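Local atomic coordinates of TarM (Staphylococcus aureus subsp. aureus 21178, PDB entry 4X7R), a protein that belongs to the GT-B fold glycosyltransferases and carries uridine-5'-diphosphate in a pocket. Residues Y89-R95 and I141-F146; D217-M223 and H239-Y245; E338-V343 and I446-A450; M409-M413 and P428-I432. The protein carries 1 engineered substitution. All coordinates share one frame; numbering follows the deposited sequence.

Contact 1 of 4, residues Y89-R95 and I141-F146; sequences YKHISER and IERFSF
I92 on the helix and F144 on the strand face each other with CA atoms 9.2 Å apart, where the axes of 89-95 and 141-146 run at 124° to one another. The I92 chain leaves the helix with CG1 beside the backbone N, and its CD1 lands over one face of the F144 ring, 4.0 Å from the centroid of that ring, a CH-pi contact. The same methyl also meets the rim of the next aromatic, with I92 CD1 4.0 Å from F146 CZ. One turn earlier, Y89 runs alongside F146 the other way, its CE1 meeting the F146 ring edge. R95, bent at chi3 (73°), holds E142 end-on through both terminal nitrogens, and both go to the single oxygen OE2. R95 NH2 lies 2.8 Å from E142 OE2, while the still shorter modelled length of the NH1 bond is doubtful. The oxygen stays in the guanidinium plane, though the two flat groups are turned 66° apart. I141 CD1 adds a methyl at the guanidinium edge. I141 and E142 form a classic beta bulge opposite F134, which lets both neighbours point at the helix. Helix 86-95 thus lies on one face of the long antiparallel sheet, tied to strand 150-157 by Y89 OH bonding V151 N and to strand 129-136 by R95 in a cation-pi contact with F134.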
# COMPACT_ATOMS: atom_id res chain seq x y z
N TYR A 89 -1.30 10.27 -33.93
CA TYR A 89 -2.74 10.01 -34.07
C TYR A 89 -3.15 9.78 -35.51
O TYR A 89 -3.99 8.91 -35.76
CB TYR A 89 -3.57 11.13 -33.43
CG TYR A 89 -3.41 11.17 -31.93
CD1 TYR A 89 -4.13 10.30 -31.11
CD2 TYR A 89 -2.53 12.07 -31.32
CE1 TYR A 89 -3.98 10.32 -29.73
CE2 TYR A 89 -2.37 12.09 -29.94
CZ TYR A 89 -3.11 11.23 -29.15
OH TYR A 89 -2.98 11.25 -27.78
N LYS A 90 -2.51 10.52 -36.45
CA LYS A 90 -2.75 10.39 -37.89
C LYS A 90 -2.26 9.02 -38.36
O LYS A 90 -2.99 8.35 -39.09
CB LYS A 90 -2.05 11.52 -38.66
CG LYS A 90 -2.34 11.51 -40.18
CD LYS A 90 -1.75 12.73 -40.90
CE LYS A 90 -2.43 13.01 -42.23
NZ LYS A 90 -2.07 12.01 -43.28
N HIS A 91 -1.06 8.59 -37.91
CA HIS A 91 -0.43 7.29 -38.19
C HIS A 91 -1.39 6.14 -37.80
O HIS A 91 -1.66 5.26 -38.61
CB HIS A 91 0.92 7.17 -37.44
CG HIS A 91 1.54 5.80 -37.42
ND1 HIS A 91 1.48 4.97 -36.29
CD2 HIS A 91 2.26 5.17 -38.38
CE1 HIS A 91 2.13 3.87 -36.62
NE2 HIS A 91 2.62 3.94 -37.87
N ILE A 92 -1.91 6.18 -36.54
CA ILE A 92 -2.85 5.17 -36.01
C ILE A 92 -4.14 5.11 -36.86
O ILE A 92 -4.58 4.01 -37.22
CB ILE A 92 -3.10 5.37 -34.48
CG1 ILE A 92 -1.79 5.21 -33.68
CG2 ILE A 92 -4.21 4.43 -33.96
CD1 ILE A 92 -1.87 5.61 -32.21
N SER A 93 -4.72 6.28 -37.20
CA SER A 93 -5.91 6.41 -38.04
C SER A 93 -5.68 5.84 -39.44
O SER A 93 -6.58 5.19 -39.97
CB SER A 93 -6.32 7.88 -38.19
OG SER A 93 -6.47 8.51 -36.93
N GLU A 94 -4.48 6.07 -40.02
CA GLU A 94 -4.14 5.59 -41.37
C GLU A 94 -4.07 4.08 -41.45
O GLU A 94 -4.45 3.52 -42.47
CB GLU A 94 -2.83 6.21 -41.89
CG GLU A 94 -2.91 7.67 -42.34
CD GLU A 94 -4.01 8.07 -43.31
OE1 GLU A 94 -4.29 7.30 -44.25
OE2 GLU A 94 -4.56 9.18 -43.14
N ARG A 95 -3.60 3.42 -40.38
CA ARG A 95 -3.49 1.96 -40.29
C ARG A 95 -4.86 1.29 -40.22
O ARG A 95 -4.97 0.10 -40.53
CB ARG A 95 -2.63 1.55 -39.09
CG ARG A 95 -1.18 2.01 -39.21
CD ARG A 95 -0.44 1.83 -37.91
NE ARG A 95 -0.14 0.42 -37.64
CZ ARG A 95 0.62 -0.01 -36.65
NH1 ARG A 95 1.18 0.86 -35.82
NH2 ARG A 95 0.84 -1.30 -36.48
N ILE A 141 1.46 -7.53 -32.59
CA ILE A 141 2.77 -6.87 -32.58
C ILE A 141 2.84 -5.75 -31.52
O ILE A 141 3.84 -5.63 -30.79
CB ILE A 141 3.23 -6.45 -34.01
CG1 ILE A 141 2.20 -5.53 -34.70
CG2 ILE A 141 3.52 -7.70 -34.86
CD1 ILE A 141 2.70 -4.77 -35.91
N GLU A 142 1.76 -4.96 -31.41
CA GLU A 142 1.73 -3.85 -30.47
C GLU A 142 0.38 -3.50 -29.86
O GLU A 142 -0.67 -3.86 -30.39
CB GLU A 142 2.37 -2.60 -31.08
CG GLU A 142 1.80 -2.22 -32.42
CD GLU A 142 2.74 -1.40 -33.27
OE1 GLU A 142 3.97 -1.47 -33.06
OE2 GLU A 142 2.23 -0.70 -34.16
N ARG A 143 0.43 -2.76 -28.74
CA ARG A 143 -0.73 -2.24 -28.05
C ARG A 143 -0.51 -0.78 -27.69
O ARG A 143 0.43 -0.47 -26.96
CB ARG A 143 -1.05 -3.07 -26.78
CG ARG A 143 -2.02 -2.36 -25.82
CD ARG A 143 -2.44 -3.21 -24.65
NE ARG A 143 -3.45 -4.18 -25.08
CZ ARG A 143 -4.26 -4.84 -24.26
NH1 ARG A 143 -4.20 -4.65 -22.95
NH2 ARG A 143 -5.16 -5.68 -24.76
N PHE A 144 -1.43 0.09 -28.13
CA PHE A 144 -1.49 1.49 -27.72
C PHE A 144 -2.60 1.60 -26.65
O PHE A 144 -3.75 1.18 -26.89
CB PHE A 144 -1.81 2.41 -28.91
CG PHE A 144 -0.69 2.53 -29.92
CD1 PHE A 144 -0.59 1.64 -30.98
CD2 PHE A 144 0.27 3.53 -29.79
CE1 PHE A 144 0.46 1.74 -31.90
CE2 PHE A 144 1.30 3.65 -30.73
CZ PHE A 144 1.39 2.76 -31.78
N SER A 145 -2.25 2.17 -25.48
CA SER A 145 -3.14 2.40 -24.35
C SER A 145 -3.46 3.88 -24.24
O SER A 145 -2.56 4.72 -24.29
CB SER A 145 -2.52 1.87 -23.06
OG SER A 145 -2.24 0.49 -23.22
N PHE A 146 -4.76 4.18 -24.13
CA PHE A 146 -5.32 5.53 -24.05
C PHE A 146 -6.17 5.74 -22.81
O PHE A 146 -6.83 4.82 -22.34
CB PHE A 146 -6.23 5.80 -25.28
CG PHE A 146 -5.63 5.61 -26.65
CD1 PHE A 146 -5.48 4.34 -27.20
CD2 PHE A 146 -5.30 6.70 -27.44
CE1 PHE A 146 -4.93 4.16 -28.46
CE2 PHE A 146 -4.75 6.53 -28.72
CZ PHE A 146 -4.58 5.26 -29.23

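Contact 2 of 4, residues D217-M223 and H239-Y245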
# COMPACT_ATOMS: atom_id res chain seq x y z
N ASP A 217 22.24 16.94 -2.06
CA ASP A 217 23.20 16.34 -1.14
C ASP A 217 23.58 17.25 0.03
O ASP A 217 24.73 17.69 0.17
CB ASP A 217 24.41 15.74 -1.88
CG ASP A 217 25.13 14.73 -1.02
OD1 ASP A 217 24.60 14.37 0.06
OD2 ASP A 217 26.22 14.27 -1.43
N SER A 218 22.60 17.45 0.92
CA SER A 218 22.69 18.26 2.13
C SER A 218 22.28 17.44 3.34
O SER A 218 21.36 16.63 3.24
CB SER A 218 21.77 19.47 1.99
OG SER A 218 21.43 20.06 3.23
N LYS A 219 22.92 17.68 4.49
CA LYS A 219 22.63 17.04 5.79
C LYS A 219 21.16 17.30 6.22
O LYS A 219 20.61 16.58 7.05
CB LYS A 219 23.61 17.55 6.88
CG LYS A 219 25.07 17.16 6.63
CD LYS A 219 26.10 18.23 7.08
CE LYS A 219 26.21 19.46 6.18
NZ LYS A 219 26.55 19.14 4.77
N ASP A 220 20.54 18.36 5.64
CA ASP A 220 19.15 18.76 5.88
C ASP A 220 18.19 17.88 5.09
O ASP A 220 17.00 17.83 5.42
CB ASP A 220 18.96 20.25 5.53
CG ASP A 220 19.62 21.23 6.51
OD1 ASP A 220 19.74 20.88 7.70
OD2 ASP A 220 20.03 22.34 6.07
N SER A 221 18.69 17.20 4.03
CA SER A 221 17.90 16.28 3.19
C SER A 221 17.84 14.93 3.91
O SER A 221 18.88 14.36 4.27
CB SER A 221 18.53 16.12 1.82
OG SER A 221 18.36 17.26 0.99
N ILE A 222 16.62 14.45 4.17
CA ILE A 222 16.41 13.18 4.88
C ILE A 222 15.58 12.24 4.02
O ILE A 222 14.48 12.60 3.59
CB ILE A 222 15.78 13.40 6.28
CG1 ILE A 222 16.68 14.29 7.17
CG2 ILE A 222 15.42 12.05 6.96
CD1 ILE A 222 15.95 15.19 8.12
N MET A 223 16.12 11.04 3.76
CA MET A 223 15.43 9.99 3.02
C MET A 223 14.96 8.95 4.01
O MET A 223 15.74 8.49 4.87
CB MET A 223 16.35 9.34 1.98
CG MET A 223 16.61 10.25 0.79
SD MET A 223 17.80 9.54 -0.39
CE MET A 223 19.31 10.06 0.35
N HIS A 239 24.73 10.06 -2.58
CA HIS A 239 24.65 11.11 -1.54
C HIS A 239 25.69 10.88 -0.46
O HIS A 239 25.80 9.77 0.05
CB HIS A 239 23.24 11.20 -0.89
CG HIS A 239 22.15 11.62 -1.82
ND1 HIS A 239 21.34 10.69 -2.46
CD2 HIS A 239 21.72 12.86 -2.16
CE1 HIS A 239 20.48 11.38 -3.19
NE2 HIS A 239 20.67 12.70 -3.05
N LYS A 240 26.45 11.92 -0.13
CA LYS A 240 27.50 11.87 0.89
C LYS A 240 27.04 12.54 2.19
O LYS A 240 27.58 12.24 3.26
CB LYS A 240 28.78 12.54 0.37
CG LYS A 240 29.42 11.81 -0.81
CD LYS A 240 30.46 12.67 -1.51
CE LYS A 240 30.91 12.08 -2.83
NZ LYS A 240 29.86 12.17 -3.90
N ASN A 241 26.05 13.45 2.10
CA ASN A 241 25.56 14.20 3.27
C ASN A 241 24.13 13.89 3.64
O ASN A 241 23.80 13.92 4.82
CB ASN A 241 25.69 15.70 3.02
CG ASN A 241 27.06 16.12 2.62
OD1 ASN A 241 28.05 15.80 3.29
ND2 ASN A 241 27.14 16.85 1.51
N ALA A 242 23.26 13.68 2.64
CA ALA A 242 21.85 13.38 2.88
C ALA A 242 21.72 12.16 3.79
O ALA A 242 22.54 11.25 3.70
CB ALA A 242 21.13 13.15 1.58
N GLN A 243 20.75 12.20 4.72
CA GLN A 243 20.51 11.12 5.66
C GLN A 243 19.67 10.02 5.05
O GLN A 243 18.80 10.27 4.19
CB GLN A 243 19.85 11.66 6.95
CG GLN A 243 20.65 12.80 7.58
CD GLN A 243 20.05 13.28 8.86
OE1 GLN A 243 19.53 12.50 9.65
NE2 GLN A 243 20.17 14.58 9.11
N LYS A 244 19.93 8.77 5.49
CA LYS A 244 19.21 7.59 5.00
C LYS A 244 18.68 6.75 6.14
O LYS A 244 19.46 6.31 7.01
CB LYS A 244 20.07 6.74 4.04
CG LYS A 244 20.55 7.47 2.79
CD LYS A 244 21.42 6.58 1.90
CE LYS A 244 21.86 7.26 0.60
NZ LYS A 244 22.56 6.29 -0.30
N TYR A 245 17.37 6.50 6.13
CA TYR A 245 16.69 5.69 7.15
C TYR A 245 15.83 4.68 6.47
O TYR A 245 15.24 4.98 5.43
CB TYR A 245 15.80 6.53 8.10
CG TYR A 245 16.57 7.55 8.90
CD1 TYR A 245 17.20 7.20 10.09
CD2 TYR A 245 16.74 8.85 8.43
CE1 TYR A 245 17.97 8.12 10.79
CE2 TYR A 245 17.49 9.79 9.14
CZ TYR A 245 18.12 9.41 10.31
OH TYR A 245 18.90 10.31 10.99
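D217 reaches across to the loop K240-A242 and ties down three successive backbone N-H groups with one carboxylate. D217 OD2 takes K240 N at 2.7 Å in a nearly straight bond (174°), while D217 OD1 takes both N241 N, at 2.7 Å, and A242 N. CG stands anti to the backbone N (chi1 -160°), which carries the carboxylate over to that loop. N241 answers with its amide, ND2 bonding D217 O from above the carbonyl plane. Beyond these, the backbones pair as parallel strands, I222 beside Q243 and M223 beside K244: Q243 N bonds S221 O, M223 N bonds Q243 O, and Y245 N bonds M223 O. The extended Q243 adds a side-chain bond just before the paired strands, with NE2 2.9 Å from K219 O, and F491 O is a second acceptor for that amide; Y245 OH donates to Q243 OE1 at 2.6 Å. I222 CG2 touches the edge of the Y245 ring, and on the other sheet face M223, bent at its last torsion, puts CE over the H239 ring, 3.9 Å from the ring centroid, and against A242 CB. H239 itself is fixed by T237 and I215. In this beta-alpha-beta unit of strand 221-225, helix 231-235 and strand 243-247, the N-H groups gathered round D217 would probably favour its charged form.

Contact 3 of 4, residues E338-V343 and I446-A450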
# COMPACT_ATOMS: atom_id res chain seq x y z
N GLU A 338 -13.84 -19.11 11.74
CA GLU A 338 -13.90 -20.26 12.66
C GLU A 338 -14.32 -19.81 14.05
O GLU A 338 -15.08 -20.52 14.71
CB GLU A 338 -12.57 -21.01 12.71
CG GLU A 338 -12.33 -21.92 11.51
CD GLU A 338 -10.96 -22.57 11.42
OE1 GLU A 338 -10.47 -23.09 12.45
OE2 GLU A 338 -10.39 -22.58 10.31
N VAL A 339 -13.86 -18.61 14.48
CA VAL A 339 -14.22 -18.02 15.78
C VAL A 339 -15.69 -17.59 15.75
O VAL A 339 -16.42 -17.88 16.70
CB VAL A 339 -13.26 -16.88 16.21
CG1 VAL A 339 -13.80 -16.12 17.41
CG2 VAL A 339 -11.88 -17.43 16.53
N ALA A 340 -16.12 -16.94 14.64
CA ALA A 340 -17.50 -16.48 14.42
C ALA A 340 -18.48 -17.64 14.57
O ALA A 340 -19.47 -17.51 15.29
CB ALA A 340 -17.63 -15.85 13.05
N GLU A 341 -18.16 -18.81 13.96
CA GLU A 341 -18.94 -20.05 14.04
C GLU A 341 -19.19 -20.47 15.50
O GLU A 341 -20.32 -20.82 15.84
CB GLU A 341 -18.24 -21.18 13.26
CG GLU A 341 -19.05 -22.47 13.17
CD GLU A 341 -18.41 -23.60 12.39
OE1 GLU A 341 -17.21 -23.88 12.62
OE2 GLU A 341 -19.12 -24.23 11.57
N LEU A 342 -18.15 -20.40 16.36
CA LEU A 342 -18.22 -20.76 17.78
C LEU A 342 -19.06 -19.76 18.58
O LEU A 342 -19.88 -20.18 19.40
CB LEU A 342 -16.82 -20.87 18.40
CG LEU A 342 -15.91 -21.99 17.88
CD1 LEU A 342 -14.47 -21.76 18.32
CD2 LEU A 342 -16.38 -23.36 18.35
N VAL A 343 -18.87 -18.45 18.34
CA VAL A 343 -19.59 -17.36 19.01
C VAL A 343 -21.09 -17.43 18.64
O VAL A 343 -21.93 -17.41 19.54
CB VAL A 343 -18.96 -15.97 18.70
CG1 VAL A 343 -19.68 -14.86 19.45
CG2 VAL A 343 -17.48 -15.94 19.06
N ILE A 446 -8.69 -20.55 19.42
CA ILE A 446 -9.99 -20.08 18.91
C ILE A 446 -11.13 -20.18 19.93
O ILE A 446 -12.03 -19.34 19.91
CB ILE A 446 -10.34 -20.66 17.51
CG1 ILE A 446 -10.54 -22.20 17.53
CG2 ILE A 446 -9.29 -20.23 16.47
CD1 ILE A 446 -11.30 -22.79 16.32
N ASN A 447 -11.08 -21.19 20.84
CA ASN A 447 -12.09 -21.40 21.88
C ASN A 447 -12.03 -20.32 22.96
O ASN A 447 -13.08 -19.80 23.35
CB ASN A 447 -11.96 -22.79 22.51
CG ASN A 447 -12.15 -23.94 21.55
OD1 ASN A 447 -12.87 -23.85 20.55
ND2 ASN A 447 -11.52 -25.06 21.87
N ASP A 448 -10.82 -19.99 23.46
CA ASP A 448 -10.66 -18.93 24.46
C ASP A 448 -10.98 -17.57 23.85
O ASP A 448 -11.51 -16.71 24.56
CB ASP A 448 -9.26 -18.94 25.10
CG ASP A 448 -9.13 -17.98 26.28
OD1 ASP A 448 -9.96 -18.06 27.21
OD2 ASP A 448 -8.21 -17.13 26.24
N MET A 449 -10.71 -17.37 22.55
CA MET A 449 -11.04 -16.11 21.90
C MET A 449 -12.56 -15.96 21.74
O MET A 449 -13.09 -14.87 21.97
CB MET A 449 -10.34 -15.96 20.56
CG MET A 449 -10.34 -14.54 20.09
SD MET A 449 -9.47 -14.31 18.53
CE MET A 449 -10.73 -14.38 17.54
N ALA A 450 -13.25 -17.06 21.35
CA ALA A 450 -14.71 -17.09 21.22
C ALA A 450 -15.36 -16.81 22.59
O ALA A 450 -16.31 -16.03 22.66
CB ALA A 450 -15.16 -18.45 20.70
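I446 and A450, one turn apart, are the two bumps with which helix 446-457 fits against helix 333-346 in the C-terminal, Rossmann-like domain of this GT-B protein. The short axes pass 9.0 Å apart at a crossing angle of -53°, and the backbones come together toward V343 and A450, whose CA atoms are 5.4 Å apart. I446 goes into the hollow between E338, V339 and L342. Its CG1 branch lies between the backbone N and the carbonyl carbon (chi1 65°), which sends CD1 up to L342 CD1, at 3.9 Å, and beside E338 OE1, while I446 CB rests on V339 CG2. The smaller A450 methyl suits the narrower end: A450 CB sits 3.7 Å from L342 CB and nearly as close to V343 CG2, with V339 CG1 against the A450 backbone. In return L342 is a bump, its CD1 settling between I446 O and the N447 side chain, 3.4 Å from N447 OD1. No polar bond links the two helix segments; the fit is one of shape. On the side of the parallel sheet, I446 rests on F422 of strand 419-422 and M449 also touches V420. M449 crosses V339 at about a right angle, and its bent tip brings M449 CE to 3.4 Å from V339 CG2, tighter than usual for two carbons.

Contact 4 of 4, residues M409-M413 and P428-I432; sequences MIEAM and PSDFI. With UDP (uridine-5'-diphosphate), chain E.
P428 O, on the residue whose ring meets M409, takes two backbone donors at once, F431 N and, at 2.8 Å, I432 N. In this short, weakly bonded helix the F431 ring lies between its own chain and helix 407-414. P428 O lies 3.8 Å above one face of the F431 ring, and I410 CG1 covers the opposite face, 3.7 Å from the ring centroid, as a CH-pi contact. F431 reaches that place because its CG stands between the backbone N and the carbonyl carbon (chi1 47°), folding the ring back over its own chain. M413, bent at its last torsion, comes in obliquely: M413 SD is 3.6 Å from F431 CD1, a Met-aromatic contact, while M413 CE lies beside F431 O, itself bonded by N437 ND2. M409 CB touches another part of the same ring, and M409 CE lies 3.7 Å from P428 CG. I474 of helix 460-477 packs on I410, M413 and F431 as well. From helix 407-414, E411 extends to uridine-5'-diphosphate: O2' of the nucleotide donates to E411 OE1 at 2.7 Å, and O3' donates to E411 OE2, though the very short modelled length of that bond is doubtful. S408 N and L407 N hold the same ligand. A glutamate on this helix gripping both ribose hydroxyls is typical of the nucleotide site of group 1 GT-B glycosyltransferases.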
# COMPACT_ATOMS: atom_id res chain seq x y z
N MET A 409 -6.01 -2.13 15.38
CA MET A 409 -6.21 -2.43 16.80
C MET A 409 -6.08 -1.12 17.62
O MET A 409 -6.95 -0.81 18.43
CB MET A 409 -5.19 -3.46 17.29
CG MET A 409 -5.44 -4.86 16.74
SD MET A 409 -4.28 -6.07 17.43
CE MET A 409 -2.87 -5.84 16.31
N ILE A 410 -5.02 -0.33 17.33
CA ILE A 410 -4.77 0.95 17.98
C ILE A 410 -5.91 1.93 17.70
O ILE A 410 -6.38 2.58 18.62
CB ILE A 410 -3.38 1.51 17.58
CG1 ILE A 410 -2.23 0.62 18.17
CG2 ILE A 410 -3.24 3.00 18.03
CD1 ILE A 410 -0.73 1.05 17.71
N GLU A 411 -6.38 1.99 16.43
CA GLU A 411 -7.48 2.87 16.00
C GLU A 411 -8.77 2.53 16.76
O GLU A 411 -9.43 3.44 17.24
CB GLU A 411 -7.71 2.78 14.49
CG GLU A 411 -6.64 3.48 13.67
CD GLU A 411 -6.64 3.14 12.19
OE1 GLU A 411 -7.68 2.66 11.69
OE2 GLU A 411 -5.59 3.34 11.54
N ALA A 412 -9.08 1.23 16.91
CA ALA A 412 -10.26 0.75 17.64
C ALA A 412 -10.20 1.19 19.10
O ALA A 412 -11.20 1.65 19.64
CB ALA A 412 -10.34 -0.77 17.56
N MET A 413 -9.02 1.10 19.71
CA MET A 413 -8.80 1.50 21.10
C MET A 413 -8.99 3.01 21.27
O MET A 413 -9.59 3.43 22.27
CB MET A 413 -7.43 1.03 21.59
CG MET A 413 -7.39 -0.47 21.80
SD MET A 413 -5.78 -1.12 22.24
CE MET A 413 -5.60 -0.49 23.88
N PRO A 428 0.38 -6.27 19.77
CA PRO A 428 -0.72 -6.36 20.75
C PRO A 428 -0.37 -6.21 22.22
O PRO A 428 -1.00 -5.40 22.88
CB PRO A 428 -1.41 -7.69 20.41
CG PRO A 428 -1.17 -7.85 18.97
CD PRO A 428 0.20 -7.29 18.70
N SER A 429 0.66 -6.92 22.72
CA SER A 429 1.04 -6.86 24.16
C SER A 429 1.67 -5.53 24.57
O SER A 429 1.81 -5.28 25.76
CB SER A 429 1.92 -8.05 24.55
OG SER A 429 3.08 -8.06 23.75
N ASP A 430 2.04 -4.68 23.61
CA ASP A 430 2.57 -3.36 23.93
C ASP A 430 1.44 -2.48 24.44
O ASP A 430 1.65 -1.69 25.36
CB ASP A 430 3.15 -2.68 22.70
CG ASP A 430 4.56 -3.08 22.37
OD1 ASP A 430 5.05 -4.07 22.93
OD2 ASP A 430 5.20 -2.36 21.59
N PHE A 431 0.25 -2.60 23.82
CA PHE A 431 -0.85 -1.70 24.17
C PHE A 431 -2.07 -2.33 24.82
O PHE A 431 -2.81 -1.63 25.50
CB PHE A 431 -1.21 -0.80 22.97
CG PHE A 431 -1.34 -1.53 21.66
CD1 PHE A 431 -2.49 -2.26 21.36
CD2 PHE A 431 -0.32 -1.48 20.71
CE1 PHE A 431 -2.60 -2.94 20.16
CE2 PHE A 431 -0.43 -2.18 19.52
CZ PHE A 431 -1.58 -2.91 19.24
N ILE A 432 -2.28 -3.64 24.63
CA ILE A 432 -3.42 -4.29 25.28
C ILE A 432 -2.98 -4.71 26.68
O ILE A 432 -1.94 -5.35 26.82
CB ILE A 432 -4.02 -5.48 24.46
CG1 ILE A 432 -4.51 -5.01 23.06
CG2 ILE A 432 -5.14 -6.20 25.26
CD1 ILE A 432 -4.89 -6.16 22.10
N1 UDP E . -8.00 0.40 6.33
C2 UDP E . -9.02 1.25 5.94
N3 UDP E . -10.12 0.63 5.39
C4 UDP E . -10.29 -0.72 5.19
C5 UDP E . -9.17 -1.54 5.58
C6 UDP E . -8.09 -0.97 6.13
O2 UDP E . -8.96 2.47 6.05
O4 UDP E . -11.37 -1.14 4.73
C1' UDP E . -6.88 1.02 7.10
C2' UDP E . -7.08 0.99 8.61
O2' UDP E . -7.84 2.11 9.04
C3' UDP E . -5.63 1.07 9.10
C4' UDP E . -4.86 0.31 8.02
O4' UDP E . -5.70 0.29 6.84
O3' UDP E . -5.11 2.38 9.32
C5' UDP E . -4.47 -1.10 8.40
O5' UDP E . -3.38 -0.98 9.34
PA UDP E . -2.69 -2.20 10.13
O1A UDP E . -1.43 -1.73 10.73
O2A UDP E . -3.67 -2.70 11.20
O3A UDP E . -2.41 -3.35 9.10
PB UDP E . -1.66 -3.38 7.68
O1B UDP E . -0.49 -2.44 7.70
O2B UDP E . -2.63 -2.98 6.56
O3B UDP E . -1.14 -4.79 7.44

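How the contacts relate
Contact 4 is wholly buried, while contacts 1, 2 and 3 are partly buried. Contacts 3 and 4 share one Rossmann-like domain, contact 4 nested in the loop that contact 3 closes, with centres about 20 Å apart; they pack on opposite faces of strand 419-422, contact 3 on V420 and F422 and contact 4 on V419 and A421, and neither has a polar bond between its segments. Contact 2, in the other parallel sheet, is rich in backbone and amide bonds. Contact 1 lies apart, its centre about 58 Å from that of contact 3, where a helix packs on the antiparallel sheet, and mixes aromatic packing with one salt bridge. Contact 4 alone holds a residue that binds uridine-5'-diphosphate.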